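Putative translational inhibitor protein (Yersinia pestis, PDB 5V4D) is of unknown function but belongs to the Rid family and so probably deaminates reactive enamine or imine intermediates at clefts between its subunits. Local coordinates at the interface of chains A and B. Sequence-based numbering; all coordinates share one arbitrary frame. Chains: chain A/B, Putative translational inhibitor protein.

Contact 1: the interface of chains A and B. Residues chain A 4, 20, 23; chain B 72, 74-75, 102-103.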
ATOM      1  N   LYS A   4      -0.736  16.726 -12.224  1.00 22.66           N
ATOM      2  CA  LYS A   4      -1.355  15.406 -12.268  1.00 22.17           C
ATOM      3  C   LYS A   4      -1.966  15.136 -13.645  1.00 20.76           C
ATOM      4  O   LYS A   4      -2.703  15.969 -14.199  1.00 23.73           O
ATOM      5  CB  LYS A   4      -2.397  15.329 -11.143  1.00 28.77           C
ATOM      6  CG  LYS A   4      -3.457  14.367 -11.284  1.00 27.24           C
ATOM      7  CD  LYS A   4      -4.180  14.256  -9.940  1.00 23.24           C
ATOM      8  CE  LYS A   4      -5.495  13.611 -10.195  1.00 18.01           C
ATOM      9  NZ  LYS A   4      -6.497  13.798  -9.083  1.00 18.33           N
ATOM     10  N   SER A  20      -8.847   6.001 -12.230  1.00 17.09           N
ATOM     11  CA  SER A  20      -8.083   6.028 -13.462  1.00 16.18           C
ATOM     12  C   SER A  20      -7.139   4.831 -13.517  1.00 16.28           C
ATOM     13  O   SER A  20      -6.659   4.378 -12.476  1.00 18.37           O
ATOM     14  CB  SER A  20      -7.262   7.308 -13.546  1.00 21.84           C
ATOM     15  OG  SER A  20      -8.113   8.464 -13.593  1.00 19.58           O
ATOM     16  N   ILE A  23      -2.162   7.408 -12.764  1.00 15.26           N
ATOM     17  CA  ILE A  23      -1.985   8.856 -12.644  1.00 13.85           C
ATOM     18  C   ILE A  23      -0.488   9.119 -12.623  1.00 15.80           C
ATOM     19  O   ILE A  23       0.242   8.438 -11.898  1.00 16.42           O
ATOM     20  CB  ILE A  23      -2.620   9.403 -11.347  1.00 14.30           C
ATOM     21  CG1 ILE A  23      -4.143   9.326 -11.393  1.00 14.66           C
ATOM     22  CG2 ILE A  23      -2.128  10.863 -11.062  1.00 14.90           C
ATOM     23  CD1 ILE A  23      -4.767  10.209 -12.459  1.00 18.90           C
TER
ATOM     24  N   ASP B  72      -8.640  17.310  -5.403  0.52 17.48           N
ATOM     25  CA  ASP B  72      -8.196  17.326  -6.793  0.52 17.93           C
ATOM     26  C   ASP B  72      -6.745  16.873  -6.931  0.52 17.89           C
ATOM     27  O   ASP B  72      -6.339  16.381  -7.994  0.52 19.31           O
ATOM     28  CB  ASP B  72      -8.370  18.745  -7.334  0.52 22.25           C
ATOM     29  CG  ASP B  72      -8.197  18.830  -8.812  0.52 24.10           C
ATOM     30  OD1 ASP B  72      -7.372  19.647  -9.262  0.52 32.43           O
ATOM     31  OD2 ASP B  72      -8.907  18.116  -9.530  0.52 22.50           O
ATOM     32  N   ILE B  74      -5.288  14.489  -5.019  1.00 16.00           N
ATOM     33  CA  ILE B  74      -5.085  13.082  -4.674  1.00 15.64           C
ATOM     34  C   ILE B  74      -4.694  12.314  -5.932  1.00 16.15           C
ATOM     35  O   ILE B  74      -5.355  12.434  -6.978  1.00 17.48           O
ATOM     36  CB  ILE B  74      -6.352  12.499  -4.027  1.00 14.76           C
ATOM     37  CG1 ILE B  74      -6.587  13.150  -2.675  1.00 15.59           C
ATOM     38  CG2 ILE B  74      -6.225  10.972  -3.881  1.00 14.56           C
ATOM     39  CD1 ILE B  74      -7.896  12.746  -1.953  1.00 17.28           C
ATOM     40  N   VAL B  75      -3.615  11.515  -5.834  1.00 14.99           N
ATOM     41  CA  VAL B  75      -3.097  10.768  -6.988  1.00 14.52           C
ATOM     42  C   VAL B  75      -3.424   9.291  -6.911  1.00 15.30           C
ATOM     43  O   VAL B  75      -3.511   8.617  -7.950  1.00 15.76           O
ATOM     44  CB  VAL B  75      -1.572  10.944  -7.185  1.00 17.15           C
ATOM     45  CG1 VAL B  75      -1.245  12.431  -7.409  1.00 17.70           C
ATOM     46  CG2 VAL B  75      -0.791  10.401  -6.020  1.00 22.22           C
ATOM     47  N   ILE B 102      -9.953  14.597 -11.882  1.00 18.60           N
ATOM     48  CA  ILE B 102      -9.447  13.371 -12.514  1.00 18.42           C
ATOM     49  C   ILE B 102      -9.387  12.301 -11.431  1.00 18.77           C
ATOM     50  O   ILE B 102      -8.680  12.472 -10.428  1.00 19.52           O
ATOM     51  CB  ILE B 102      -8.071  13.602 -13.141  1.00 22.10           C
ATOM     52  CG1 ILE B 102      -8.088  14.760 -14.129  1.00 23.08           C
ATOM     53  CG2 ILE B 102      -7.551  12.318 -13.859  1.00 20.97           C
ATOM     54  CD1 ILE B 102      -6.678  15.146 -14.566  1.00 27.68           C
ATOM     55  N   PHE B 103     -10.109  11.201 -11.620  1.00 18.27           N
ATOM     56  CA  PHE B 103     -10.195  10.187 -10.562  1.00 19.22           C
ATOM     57  C   PHE B 103      -8.793   9.671 -10.218  1.00 16.41           C
ATOM     58  O   PHE B 103      -7.996   9.383 -11.123  1.00 17.00           O
ATOM     59  CB  PHE B 103     -11.056   8.986 -10.981  1.00 20.59           C
ATOM     60  CG  PHE B 103     -12.545   9.260 -11.050  1.00 27.18           C
ATOM     61  CD1 PHE B 103     -13.143  10.169 -10.208  1.00 30.26           C
ATOM     62  CD2 PHE B 103     -13.343   8.557 -11.949  1.00 28.95           C
ATOM     63  CE1 PHE B 103     -14.517  10.396 -10.241  1.00 38.94           C
ATOM     64  CE2 PHE B 103     -14.725   8.773 -11.989  1.00 39.96           C
ATOM     65  CZ  PHE B 103     -15.311   9.705 -11.134  1.00 42.73           C
TER

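Contact 2: the interface of chains A and B. Residues chain A 16-19; chain B 91, 94, 103-104, 106.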
ATOM      1  N   ILE A  16     -13.602  -0.344 -13.955  1.00 39.60           N
ATOM      2  CA  ILE A  16     -14.875  -0.902 -13.483  1.00 48.79           C
ATOM      3  C   ILE A  16     -15.337  -0.201 -12.203  1.00 49.64           C
ATOM      4  O   ILE A  16     -16.067  -0.787 -11.391  1.00 47.24           O
ATOM      5  CB  ILE A  16     -14.770  -2.429 -13.240  1.00 55.82           C
ATOM      6  CG1 ILE A  16     -13.744  -2.740 -12.128  1.00 59.19           C
ATOM      7  CG2 ILE A  16     -14.455  -3.178 -14.539  1.00 54.56           C
ATOM      8  CD1 ILE A  16     -13.605  -4.220 -11.733  1.00 57.31           C
ATOM      9  N   GLY A  17     -14.933   1.061 -12.028  1.00 35.92           N
ATOM     10  CA  GLY A  17     -15.245   1.859 -10.854  1.00 29.07           C
ATOM     11  C   GLY A  17     -14.647   3.241 -11.069  1.00 38.72           C
ATOM     12  O   GLY A  17     -13.934   3.473 -12.057  1.00 33.57           O
ATOM     13  N   PRO A  18     -14.914   4.256 -10.079  1.00 37.40           N
ATOM     14  CA  PRO A  18     -14.461   5.663 -10.255  1.00 27.33           C
ATOM     15  C   PRO A  18     -12.967   5.834  -9.977  1.00 25.88           C
ATOM     16  O   PRO A  18     -12.523   6.337  -8.929  1.00 25.93           O
ATOM     17  CB  PRO A  18     -15.316   6.422  -9.233  1.00 29.77           C
ATOM     18  CG  PRO A  18     -15.536   5.453  -8.164  1.00 27.90           C
ATOM     19  CD  PRO A  18     -15.667   4.078  -8.820  1.00 34.17           C
ATOM     20  N   TYR A  19     -12.160   5.402 -10.944  1.00 24.24           N
ATOM     21  CA  TYR A  19     -10.716   5.459 -10.804  1.00 21.97           C
ATOM     22  C   TYR A  19     -10.111   5.592 -12.201  1.00 19.19           C
ATOM     23  O   TYR A  19     -10.787   5.423 -13.224  1.00 25.34           O
ATOM     24  CB  TYR A  19     -10.151   4.243 -10.039  1.00 21.01           C
ATOM     25  CG  TYR A  19     -10.467   2.891 -10.649  1.00 22.95           C
ATOM     26  CD1 TYR A  19      -9.618   2.316 -11.567  1.00 24.02           C
ATOM     27  CD2 TYR A  19     -11.617   2.181 -10.275  1.00 35.93           C
ATOM     28  CE1 TYR A  19      -9.903   1.104 -12.137  1.00 31.36           C
ATOM     29  CE2 TYR A  19     -11.909   0.947 -10.842  1.00 38.70           C
ATOM     30  CZ  TYR A  19     -11.046   0.422 -11.786  1.00 38.52           C
ATOM     31  OH  TYR A  19     -11.300  -0.797 -12.390  1.00 38.23           O
TER
ATOM     32  N   ASN B  91     -18.076   2.757  -3.852  1.00 18.07           N
ATOM     33  CA  ASN B  91     -17.821   3.397  -5.145  1.00 16.73           C
ATOM     34  C   ASN B  91     -18.770   4.568  -5.418  1.00 18.23           C
ATOM     35  O   ASN B  91     -18.359   5.603  -5.965  1.00 19.70           O
ATOM     36  CB  ASN B  91     -17.954   2.362  -6.252  1.00 19.29           C
ATOM     37  CG  ASN B  91     -16.741   1.466  -6.378  1.00 24.33           C
ATOM     38  OD1 ASN B  91     -15.685   1.718  -5.788  1.00 24.51           O
ATOM     39  ND2 ASN B  91     -16.896   0.382  -7.156  1.00 25.72           N
ATOM     40  N   TYR B  94     -17.780   7.440  -3.148  1.00 22.84           N
ATOM     41  CA  TYR B  94     -16.442   7.865  -3.509  1.00 20.85           C
ATOM     42  C   TYR B  94     -16.468   8.624  -4.838  1.00 20.78           C
ATOM     43  O   TYR B  94     -15.810   9.671  -4.982  1.00 23.80           O
ATOM     44  CB  TYR B  94     -15.587   6.584  -3.495  1.00 18.85           C
ATOM     45  CG  TYR B  94     -14.149   6.677  -3.857  1.00 16.61           C
ATOM     46  CD1 TYR B  94     -13.148   6.494  -2.896  1.00 21.88           C
ATOM     47  CD2 TYR B  94     -13.793   6.832  -5.175  1.00 18.76           C
ATOM     48  CE1 TYR B  94     -11.818   6.529  -3.279  1.00 19.25           C
ATOM     49  CE2 TYR B  94     -12.493   6.915  -5.571  1.00 20.83           C
ATOM     50  CZ  TYR B  94     -11.495   6.772  -4.623  1.00 25.67           C
ATOM     51  OH  TYR B  94     -10.173   6.858  -5.063  1.00 23.39           O
ATOM     52  N   PHE B 103     -10.109  11.201 -11.620  1.00 18.27           N
ATOM     53  CA  PHE B 103     -10.195  10.187 -10.562  1.00 19.22           C
ATOM     54  C   PHE B 103      -8.793   9.671 -10.218  1.00 16.41           C
ATOM     55  O   PHE B 103      -7.996   9.383 -11.123  1.00 17.00           O
ATOM     56  CB  PHE B 103     -11.056   8.986 -10.981  1.00 20.59           C
ATOM     57  CG  PHE B 103     -12.545   9.260 -11.050  1.00 27.18           C
ATOM     58  CD1 PHE B 103     -13.143  10.169 -10.208  1.00 30.26           C
ATOM     59  CD2 PHE B 103     -13.343   8.557 -11.949  1.00 28.95           C
ATOM     60  CE1 PHE B 103     -14.517  10.396 -10.241  1.00 38.94           C
ATOM     61  CE2 PHE B 103     -14.725   8.773 -11.989  1.00 39.96           C
ATOM     62  CZ  PHE B 103     -15.311   9.705 -11.134  1.00 42.73           C
ATOM     63  N   PRO B 104      -8.472   9.499  -8.937  1.00 16.19           N
ATOM     64  CA  PRO B 104      -7.168   8.929  -8.561  1.00 14.12           C
ATOM     65  C   PRO B 104      -6.997   7.521  -9.097  1.00 15.43           C
ATOM     66  O   PRO B 104      -7.956   6.819  -9.402  1.00 15.20           O
ATOM     67  CB  PRO B 104      -7.207   8.921  -7.017  1.00 17.94           C
ATOM     68  CG  PRO B 104      -8.114  10.070  -6.694  1.00 17.36           C
ATOM     69  CD  PRO B 104      -9.181  10.075  -7.778  1.00 16.68           C
ATOM     70  N   ARG B 106      -6.236   3.702  -8.003  1.00 16.55           N
ATOM     71  CA  ARG B 106      -6.889   3.062  -6.864  1.00 16.52           C
ATOM     72  C   ARG B 106      -6.593   1.575  -6.833  1.00 16.38           C
ATOM     73  O   ARG B 106      -6.409   0.931  -7.870  1.00 16.21           O
ATOM     74  CB  ARG B 106      -8.390   3.254  -6.923  1.00 20.91           C
ATOM     75  CG  ARG B 106      -9.063   3.021  -5.552  1.00 21.56           C
ATOM     76  CD  ARG B 106     -10.511   3.458  -5.615  1.00 23.98           C
ATOM     77  NE  ARG B 106     -11.273   2.440  -6.313  1.00 22.88           N
ATOM     78  CZ  ARG B 106     -12.603   2.415  -6.396  1.00 35.44           C
ATOM     79  NH1 ARG B 106     -13.341   3.401  -5.871  1.00 27.39           N
ATOM     80  NH2 ARG B 106     -13.191   1.409  -7.039  1.00 40.48           N
TER
HETATM   81  O   HOH W   1     -10.109   6.739  -7.622  1.00 17.71           O
HETATM   82  O   HOH W   2     -14.885  -1.132  -8.608  1.00 39.02           O

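Contact 3: the interface of chains A and B. Residues chain A 111-113; chain B 84, 109-112.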
ATOM      1  N   VAL A 111      -4.958 -11.590   1.026  1.00 14.55           N
ATOM      2  CA  VAL A 111      -6.227 -10.895   1.238  1.00 14.83           C
ATOM      3  C   VAL A 111      -7.365 -11.913   1.239  1.00 18.82           C
ATOM      4  O   VAL A 111      -7.220 -13.067   0.801  1.00 16.41           O
ATOM      5  CB  VAL A 111      -6.467  -9.834   0.155  1.00 16.41           C
ATOM      6  CG1 VAL A 111      -5.342  -8.788   0.208  1.00 21.48           C
ATOM      7  CG2 VAL A 111      -6.516 -10.465  -1.232  1.00 19.68           C
ATOM      8  N   SER A 112      -8.525 -11.503   1.747  0.57 14.70           N
ATOM      9  CA  SER A 112      -9.575 -12.511   1.759  0.57 12.14           C
ATOM     10  C   SER A 112     -10.319 -12.567   0.426  0.57 12.29           C
ATOM     11  O   SER A 112     -10.714 -13.661  -0.012  0.57 18.17           O
ATOM     12  CB  SER A 112     -10.530 -12.314   2.955  0.57 23.51           C
ATOM     13  OG  SER A 112     -10.959 -10.987   3.144  0.57 22.29           O
ATOM     14  N   ALA A 113     -10.461 -11.434  -0.267  1.00 14.69           N
ATOM     15  CA  ALA A 113     -11.178 -11.420  -1.532  1.00 14.10           C
ATOM     16  C   ALA A 113     -10.675 -10.249  -2.367  1.00 16.61           C
ATOM     17  O   ALA A 113     -10.147  -9.260  -1.844  1.00 15.66           O
ATOM     18  CB  ALA A 113     -12.692 -11.292  -1.355  1.00 15.79           C
TER
ATOM     19  N   ILE B  84     -16.158  -7.454   0.350  1.00 15.67           N
ATOM     20  CA  ILE B  84     -16.055  -7.039  -1.061  1.00 16.97           C
ATOM     21  C   ILE B  84     -17.425  -6.701  -1.653  1.00 14.72           C
ATOM     22  O   ILE B  84     -17.515  -5.896  -2.606  1.00 15.57           O
ATOM     23  CB  ILE B  84     -15.329  -8.143  -1.875  1.00 14.81           C
ATOM     24  CG1 ILE B  84     -14.793  -7.581  -3.206  1.00 18.70           C
ATOM     25  CG2 ILE B  84     -16.276  -9.319  -2.174  1.00 14.42           C
ATOM     26  CD1 ILE B  84     -13.544  -6.732  -3.050  1.00 19.49           C
ATOM     27  N   VAL B 109      -9.281  -3.934  -1.955  1.00 14.02           N
ATOM     28  CA  VAL B 109      -9.099  -5.327  -1.570  1.00 13.78           C
ATOM     29  C   VAL B 109      -9.936  -5.591  -0.325  1.00 13.99           C
ATOM     30  O   VAL B 109     -10.178  -4.686   0.485  1.00 15.63           O
ATOM     31  CB  VAL B 109      -7.625  -5.694  -1.297  1.00 14.67           C
ATOM     32  CG1 VAL B 109      -6.710  -5.350  -2.490  1.00 15.71           C
ATOM     33  CG2 VAL B 109      -7.094  -4.986  -0.054  1.00 17.91           C
ATOM     34  N   GLU B 110     -10.386  -6.834  -0.184  1.00 12.73           N
ATOM     35  CA  GLU B 110     -11.075  -7.262   1.044  1.00 12.20           C
ATOM     36  C   GLU B 110     -10.042  -7.854   1.995  1.00 12.78           C
ATOM     37  O   GLU B 110      -9.312  -8.786   1.622  1.00 15.86           O
ATOM     38  CB  GLU B 110     -12.187  -8.278   0.768  1.00 15.19           C
ATOM     39  CG  GLU B 110     -12.917  -8.633   2.074  1.00 13.90           C
ATOM     40  CD  GLU B 110     -13.848  -9.833   1.928  1.00 14.91           C
ATOM     41  OE1 GLU B 110     -13.613 -10.845   2.606  1.00 16.55           O
ATOM     42  OE2 GLU B 110     -14.892  -9.708   1.265  1.00 16.21           O
ATOM     43  N   VAL B 111      -9.919  -7.262   3.177  1.00 14.25           N
ATOM     44  CA  VAL B 111      -8.992  -7.748   4.171  1.00 13.94           C
ATOM     45  C   VAL B 111      -9.739  -8.524   5.250  1.00 15.76           C
ATOM     46  O   VAL B 111     -10.969  -8.482   5.364  1.00 17.25           O
ATOM     47  CB  VAL B 111      -8.182  -6.599   4.813  1.00 15.76           C
ATOM     48  CG1 VAL B 111      -7.280  -5.870   3.783  1.00 18.13           C
ATOM     49  CG2 VAL B 111      -9.126  -5.603   5.494  1.00 16.30           C
ATOM     50  N   SER B 112      -8.980  -9.239   6.066  1.00 13.79           N
ATOM     51  CA  SER B 112      -9.567 -10.078   7.116  1.00 13.55           C
ATOM     52  C   SER B 112     -10.181  -9.243   8.246  1.00 14.70           C
ATOM     53  O   SER B 112     -11.240  -9.598   8.778  1.00 15.37           O
ATOM     54  CB  SER B 112      -8.488 -11.049   7.624  1.00 13.74           C
ATOM     55  OG  SER B 112      -9.013 -11.912   8.651  1.00 15.40           O
TER

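Contact 4: the interface of chains A and B. Residues chain A 80, 111, 114, 121; chain B 107-109.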
ATOM      1  N   PHE A  80      -1.330  -8.649  -3.911  1.00 12.85           N
ATOM      2  CA  PHE A  80      -2.473  -9.086  -3.091  1.00 12.50           C
ATOM      3  C   PHE A  80      -2.911 -10.421  -3.662  1.00 12.65           C
ATOM      4  O   PHE A  80      -3.260 -10.512  -4.847  1.00 14.89           O
ATOM      5  CB  PHE A  80      -3.620  -8.069  -3.143  1.00 16.16           C
ATOM      6  CG  PHE A  80      -3.240  -6.659  -2.717  1.00 16.17           C
ATOM      7  CD1 PHE A  80      -3.079  -6.317  -1.386  1.00 16.98           C
ATOM      8  CD2 PHE A  80      -3.134  -5.675  -3.662  1.00 16.54           C
ATOM      9  CE1 PHE A  80      -2.801  -4.975  -1.017  1.00 16.32           C
ATOM     10  CE2 PHE A  80      -2.843  -4.350  -3.270  1.00 17.59           C
ATOM     11  CZ  PHE A  80      -2.684  -4.031  -1.993  1.00 16.07           C
ATOM     12  N   VAL A 111      -4.958 -11.590   1.026  1.00 14.55           N
ATOM     13  CA  VAL A 111      -6.227 -10.895   1.238  1.00 14.83           C
ATOM     14  C   VAL A 111      -7.365 -11.913   1.239  1.00 18.82           C
ATOM     15  O   VAL A 111      -7.220 -13.067   0.801  1.00 16.41           O
ATOM     16  CB  VAL A 111      -6.467  -9.834   0.155  1.00 16.41           C
ATOM     17  CG1 VAL A 111      -5.342  -8.788   0.208  1.00 21.48           C
ATOM     18  CG2 VAL A 111      -6.516 -10.465  -1.232  1.00 19.68           C
ATOM     19  N   LEU A 114     -10.895 -10.354  -3.672  1.00 15.02           N
ATOM     20  CA  LEU A 114     -10.490  -9.345  -4.640  1.00 13.97           C
ATOM     21  C   LEU A 114     -11.657  -9.043  -5.566  1.00 16.46           C
ATOM     22  O   LEU A 114     -12.569  -9.871  -5.736  1.00 17.29           O
ATOM     23  CB  LEU A 114      -9.287  -9.809  -5.476  1.00 14.21           C
ATOM     24  CG  LEU A 114      -7.983  -9.884  -4.673  1.00 16.09           C
ATOM     25  CD1 LEU A 114      -6.904 -10.619  -5.488  1.00 16.83           C
ATOM     26  CD2 LEU A 114      -7.480  -8.495  -4.240  1.00 17.37           C
ATOM     27  N   GLU A 121      -4.010  -9.572  -7.461  1.00 14.58           N
ATOM     28  CA  GLU A 121      -4.060  -8.179  -7.903  1.00 13.06           C
ATOM     29  C   GLU A 121      -2.692  -7.582  -7.666  1.00 16.17           C
ATOM     30  O   GLU A 121      -2.133  -7.776  -6.583  1.00 17.74           O
ATOM     31  CB  GLU A 121      -5.137  -7.385  -7.136  1.00 14.59           C
ATOM     32  CG  GLU A 121      -5.269  -5.946  -7.642  1.00 16.93           C
ATOM     33  CD  GLU A 121      -6.313  -5.146  -6.884  1.00 30.80           C
ATOM     34  OE1 GLU A 121      -6.165  -3.916  -6.695  1.00 26.47           O
ATOM     35  OE2 GLU A 121      -7.255  -5.778  -6.361  1.00 25.09           O
TER
ATOM     36  N   SER B 107      -6.590   1.036  -5.639  1.00 15.93           N
ATOM     37  CA  SER B 107      -6.714  -0.399  -5.444  1.00 13.45           C
ATOM     38  C   SER B 107      -7.738  -0.653  -4.339  1.00 17.76           C
ATOM     39  O   SER B 107      -7.855   0.143  -3.403  1.00 15.61           O
ATOM     40  CB  SER B 107      -5.358  -1.003  -5.173  1.00 27.26           C
ATOM     41  OG  SER B 107      -4.797  -0.536  -3.953  1.00 52.51           O
ATOM     42  N   THR B 108      -8.516  -1.735  -4.502  1.00 16.06           N
ATOM     43  CA  THR B 108      -9.575  -2.121  -3.568  1.00 16.46           C
ATOM     44  C   THR B 108      -9.348  -3.582  -3.248  1.00 16.89           C
ATOM     45  O   THR B 108      -9.218  -4.395  -4.163  1.00 18.79           O
ATOM     46  CB  THR B 108     -10.985  -1.939  -4.154  1.00 19.62           C
ATOM     47  OG1 THR B 108     -11.205  -0.562  -4.472  1.00 21.52           O
ATOM     48  CG2 THR B 108     -12.064  -2.401  -3.151  1.00 22.09           C
ATOM     49  N   VAL B 109      -9.281  -3.934  -1.955  1.00 14.02           N
ATOM     50  CA  VAL B 109      -9.099  -5.327  -1.570  1.00 13.78           C
ATOM     51  C   VAL B 109      -9.936  -5.591  -0.325  1.00 13.99           C
ATOM     52  O   VAL B 109     -10.178  -4.686   0.485  1.00 15.63           O
ATOM     53  CB  VAL B 109      -7.625  -5.694  -1.297  1.00 14.67           C
ATOM     54  CG1 VAL B 109      -6.710  -5.350  -2.490  1.00 15.71           C
ATOM     55  CG2 VAL B 109      -7.094  -4.986  -0.054  1.00 17.91           C
TER

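Contact 1: the interface of chains A and B
The amino group NZ of A:Lys4 reaches across to chain B at one end of a subunit interface of this Rid-family trimer, where it meets three backbone carbonyls. A:Lys4 NZ donates to B:Asp72 O and to B:Ile74 O, each at 2.8 Å. A:Lys4 NZ also donates to B:Ile102 O at 2.9 Å, so the amine is held by main-chain oxygens from two separate segments of chain B. With CG anti to the backbone N (chi1 157°) and the chain extended beyond it, NZ is delivered to these carbonyls. The three approaches differ: the nitrogen lies in the carbonyl plane of B:Ile102, is tilted somewhat from that of B:Ile74 and stands well above that of B:Asp72. A second polar link is formed by A:Ser20, whose hydroxyl OG donates to B:Phe103 O at 2.6 Å. Apolar contacts flank these bonds. A:Ile23, from strand 22-25, sets its CD1 against CG2 of B:Ile102 at 3.8 Å and its CG2 against CB of B:Val75 at 3.9 Å, its two branches thus serving different segments of the partner. The lysine stem also packs, with A:Lys4 CE 3.9 Å from B:Ile102 CB. Farther out, 3-10 helix 71-73 and strand 74-81 present B:Asp72 O and B:Ile74 O. The carboxylate of B:Asp72 stays apart, its OD2 5.0 Å from A:Lys4 NZ, and probably adds a favourable electrostatic term without a direct bond.

Contact 2: the interface of chains A and B
The loop of chain A that carries A:Pro18 and A:Tyr19 packs against helix 87-98, the start of strand 105-110 and the loop just before it in chain B. A:Pro18 CB lies over one face of the B:Phe103 ring, 3.8 Å from the centroid and offset toward the rim, while A:Pro18 CG meets CD2 of B:Tyr94 at 3.7 Å and CD abuts the amide carbon of B:Asn91. A:Tyr19 sets its CB against CB of B:Arg106 at 3.7 Å. Its CG sits between the backbone N and the carbonyl carbon (chi1 58°), and its OH accepts from A:Ile16 N. This tyrosine of the GPY motif is probably an active-site residue. The tyrosine ring and the guanidinium are turned 33° from each other, and B:Arg106 NH2 lies 3.7 Å from A:Tyr19 CD2. B:Arg106 is the arginine that Rid enzymes use to bind a substrate carboxylate, and the cleft here is probably the active site. Its NH1 and NH2 both reach B:Asn91 OD1 from one face, at a slant to the amide plane; this double hold, with a bend at chi3 (77°), probably helps to hold the guanidinium. Water 2 links B:Asn91 ND2 to the carbonyl of the poorly ordered A:Ile16. Water 1 also joins the chains: in plane at the B:Tyr94 ring edge, it lies 2.6 Å from B:Tyr94 OH and 2.8 Å from both A:Pro18 O and B:Pro104 O.

Contact 3: the interface of chains A and B
The backbone oxygen of B:Glu110 is approached by several donors of chain A: A:Ser112 N bonds to it at 2.8 Å, and the hydroxyl OG of the same serine and A:Ala113 N add weak bonds. In return B:Glu110 N donates to A:Ala113 O at 2.9 Å, completing an antiparallel beta bridge between the two residues. The side chain of B:Glu110 makes a further link, its carboxylate OE1 accepting from A:Ser112 OG at 2.7 Å on the anti side, slightly out of the carboxylate plane. The serine hydroxyl stands between its own backbone N and carbonyl carbon (chi1 47°), which turns OG toward both the carboxylate and the backbone oxygen of the glutamate. The other carboxylate oxygen stays within chain B: B:Glu110 OE2 accepts from B:Ile84 N at 2.7 Å, also on its anti side and through a nearly straight hydrogen bond (165° at H). The two bonds, one at each oxygen, should fix the rotation of the carboxylate. Alongside, the methyl CB of A:Ala113 packs on CB of B:Glu110 at 3.7 Å, with B:Ile84 bordering the same methyl more loosely. A:Val111 CG1 meets B:Val109 loosely, the side chains crossing at about a right angle. The site lies at the end of strand 105-110 of chain B, beside its 3-10 helix 84-86, and takes up the loop of chain A that leads from the equivalent strand to 3-10 helix 115-117.

Contact 4: the interface of chains A and B
Apolar packing centres on B:Val109, in strand 105-110, whose branch CG1 projects onto the ring of A:Phe80. This methyl of B:Val109 sits above the middle of one face, 3.7 Å from the A:Phe80 ring centroid, in a CH-pi contact, and the two side chains meet at about a right angle. CG1 is anti to the valine's own carbonyl carbon (chi1 -55°), a setting that directs this branch into chain A. B:Val109 CG1 also touches CD2 of A:Leu114 at 3.7 Å; here the leucine and valine run side by side and point the same way, so that ring and leucine methyl border one branch from different directions. A:Val111 closes the group more loosely near the valine's other branch.

A carboxylate lies close beside this patch. The extended side chain of A:Glu121, from strand 120-127, brings it up to strand 105-110 of chain B. By family likeness this glutamate is probably an active-site residue, with its carboxylate facing the cleft between subunits. A:Glu121 OE1 lies 3.4 Å from CB of B:Ser107, a residue that is poorly ordered. A:Glu121 OE2 is 3.3 Å from the carbonyl O of B:Thr108, a proximity rather than a hydrogen bond, and 3.9 Å from CG1 of B:Val109.

The contacts follow one seam between chains A and B, with the centres of the C-alpha atoms of contact 1 and contact 3 about 24 Å apart at the extremes. Contact 2 lies about 10 Å from contact 1, measured in the same way, and shares B:Phe103 with it; the C-alpha centres of contact 3 and contact 4 are about 6 Å apart, and these two share A:Val111 and B:Val109. Strand 105-110 of chain B runs through contacts 2, 4 and 3. The presumed catalytic groups of contacts 2 and 4 are therefore drawn from both chains, so that assembly into the trimer probably forms the active-site clefts.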